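PDB 1I5P: pesticidial crystal protein CRY2AA from Bacillus thuringiensis serovar kurstaki, which binds midgut epithelial cells of dipteran and lepidopteran larvae and promotes their colloid-osmotic lysis, acting as an insecticidal delta-endotoxin. Local coordinates for residues E514-Q519 with N581-R586. Residues are numbered along the deposited sequence; the frame is centred on the assembly and turned at random.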
loop_
_atom_site.group_PDB
_atom_site.type_symbol
_atom_site.label_atom_id
_atom_site.label_comp_id
_atom_site.label_asym_id
_atom_site.label_seq_id
_atom_site.Cartn_x
_atom_site.Cartn_y
_atom_site.Cartn_z
ATOM N N GLU A 514 12.042 0.552 -0.431
ATOM C CA GLU A 514 10.977 -0.185 0.240
ATOM C C GLU A 514 10.783 0.181 1.718
ATOM O O GLU A 514 11.756 0.358 2.457
ATOM C CB GLU A 514 11.266 -1.687 0.098
ATOM C CG GLU A 514 10.486 -2.586 1.035
ATOM C CD GLU A 514 10.624 -4.059 0.685
ATOM O OE1 GLU A 514 11.755 -4.587 0.746
ATOM O OE2 GLU A 514 9.597 -4.688 0.353
ATOM N N LYS A 515 9.519 0.308 2.128
ATOM C CA LYS A 515 9.164 0.611 3.517
ATOM C C LYS A 515 7.990 -0.269 3.940
ATOM O O LYS A 515 7.172 -0.657 3.113
ATOM C CB LYS A 515 8.790 2.089 3.675
ATOM C CG LYS A 515 9.962 3.035 3.479
ATOM C CD LYS A 515 11.042 2.767 4.516
ATOM C CE LYS A 515 12.320 3.525 4.191
ATOM N NZ LYS A 515 12.901 3.076 2.895
ATOM N N PHE A 516 7.904 -0.584 5.228
ATOM C CA PHE A 516 6.827 -1.441 5.714
ATOM C C PHE A 516 5.769 -0.713 6.533
ATOM O O PHE A 516 4.627 -1.160 6.601
ATOM C CB PHE A 516 7.411 -2.603 6.526
ATOM C CG PHE A 516 8.480 -3.367 5.796
ATOM C CD1 PHE A 516 9.824 -3.150 6.082
ATOM C CD2 PHE A 516 8.146 -4.270 4.794
ATOM C CE1 PHE A 516 10.825 -3.821 5.378
ATOM C CE2 PHE A 516 9.142 -4.947 4.081
ATOM C CZ PHE A 516 10.483 -4.720 4.376
ATOM N N GLY A 517 6.146 0.403 7.152
ATOM C CA GLY A 517 5.186 1.157 7.943
ATOM C C GLY A 517 5.196 2.630 7.583
ATOM O O GLY A 517 5.085 3.487 8.458
ATOM N N ASN A 518 5.314 2.925 6.291
ATOM C CA ASN A 518 5.382 4.304 5.814
ATOM C C ASN A 518 4.312 4.665 4.775
ATOM O O ASN A 518 4.450 5.662 4.060
ATOM C CB ASN A 518 6.774 4.542 5.216
ATOM C CG ASN A 518 7.010 5.985 4.818
ATOM O OD1 ASN A 518 6.923 6.891 5.645
ATOM N ND2 ASN A 518 7.316 6.206 3.542
ATOM N N GLN A 519 3.248 3.871 4.700
ATOM C CA GLN A 519 2.174 4.105 3.728
ATOM C C GLN A 519 2.752 4.194 2.317
ATOM O O GLN A 519 2.330 5.013 1.505
ATOM C CB GLN A 519 1.410 5.393 4.052
ATOM C CG GLN A 519 0.710 5.400 5.407
ATOM C CD GLN A 519 -0.478 4.450 5.485
ATOM O OE1 GLN A 519 -1.136 4.355 6.522
ATOM N NE2 GLN A 519 -0.761 3.749 4.390
ATOM N N ASN A 581 12.379 1.435 13.175
ATOM C CA ASN A 581 13.413 1.150 12.182
ATOM C C ASN A 581 12.730 0.440 11.024
ATOM O O ASN A 581 12.383 -0.747 11.112
ATOM C CB ASN A 581 14.514 0.258 12.762
ATOM C CG ASN A 581 15.805 0.339 11.961
ATOM O OD1 ASN A 581 15.821 0.076 10.754
ATOM N ND2 ASN A 581 16.894 0.711 12.626
ATOM N N ASP A 582 12.546 1.185 9.939
ATOM C CA ASP A 582 11.872 0.692 8.745
ATOM C C ASP A 582 12.878 0.460 7.626
ATOM O O ASP A 582 13.285 1.400 6.947
ATOM C CB ASP A 582 10.841 1.729 8.288
ATOM C CG ASP A 582 9.714 1.124 7.481
ATOM O OD1 ASP A 582 9.918 0.049 6.878
ATOM O OD2 ASP A 582 8.621 1.736 7.444
ATOM N N ASN A 583 13.268 -0.793 7.429
ATOM C CA ASN A 583 14.226 -1.142 6.386
ATOM C C ASN A 583 15.475 -0.251 6.431
ATOM O O ASN A 583 15.993 0.168 5.397
ATOM C CB ASN A 583 13.550 -1.039 5.014
ATOM C CG ASN A 583 14.402 -1.600 3.896
ATOM O OD1 ASN A 583 15.114 -2.582 4.080
ATOM N ND2 ASN A 583 14.323 -0.982 2.723
ATOM N N GLY A 584 15.949 0.041 7.640
ATOM C CA GLY A 584 17.134 0.872 7.784
ATOM C C GLY A 584 16.848 2.336 8.075
ATOM O O GLY A 584 17.685 3.036 8.645
ATOM N N ALA A 585 15.667 2.809 7.691
ATOM C CA ALA A 585 15.308 4.202 7.927
ATOM C C ALA A 585 14.741 4.401 9.332
ATOM O O ALA A 585 14.037 3.541 9.853
ATOM C CB ALA A 585 14.292 4.667 6.881
ATOM N N ARG A 586 15.072 5.530 9.946
ATOM C CA ARG A 586 14.574 5.864 11.277
ATOM C C ARG A 586 13.912 7.221 11.129
ATOM O O ARG A 586 14.548 8.265 11.289
ATOM C CB ARG A 586 15.719 5.943 12.284
ATOM C CG ARG A 586 16.322 4.598 12.617
ATOM C CD ARG A 586 17.575 4.767 13.440
ATOM N NE ARG A 586 18.629 3.894 12.949
ATOM C CZ ARG A 586 19.921 4.085 13.180
ATOM N NH1 ARG A 586 20.324 5.125 13.900
ATOM N NH2 ARG A 586 20.811 3.239 12.680
HETATM O O HOH W 1 15.550 2.370 3.730
#
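Asp-582 reaches from its hairpin into the loop 514-519 and grips two successive backbone amides with its two carboxylate oxygens. OD1 takes the N-H of Phe-516 on its syn lone pair in a nearly straight bond, 2.7 Å from N to OD1, while OD2 accepts from Gly-517 N at 2.8 Å, also on the syn side but 26° out of the carboxylate plane. CG stands anti to the backbone N (chi1 -155°), on the loop side; the two bonds to neighbouring amides should limit rotation of the carboxylate. The side chain of Lys-515, bent at chi2, brings CD over a face of the carboxylate, 3.6 Å from Asp-582 CG, and its CE meets the methyl of Ala-585. Lys-515 NZ stays 5.8 Å from Asp-582 OD1, so any attraction between these opposite charges acts without contact.

Asn-583 ND2 donates to Glu-514 O in a bent bond of 2.9 Å, tilted from the carbonyl plane. Lys-515 NZ meets the same oxygen from well above the opposite face of that plane, and also bonds Ser-522 OG and a water linked to Asn-583 O. Asn-583 CB packs obliquely against Phe-516 CE1, at 3.9 Å, with the amide and ring planes steeply inclined. The Phe-516 side chain also touches Ile-224 and Gln-228 of helix 202-232 and Phe-249 of helix 238-259, beside the helical bundle. Asp-582 to Ala-585 form a type I' turn, characteristic of a beta hairpin with a two-residue loop; Asp-582 and Asn-583 bind the loop between strands 510-513 and 522-525 within the C-terminal lectin-like beta sandwich of the three-domain delta-endotoxin fold.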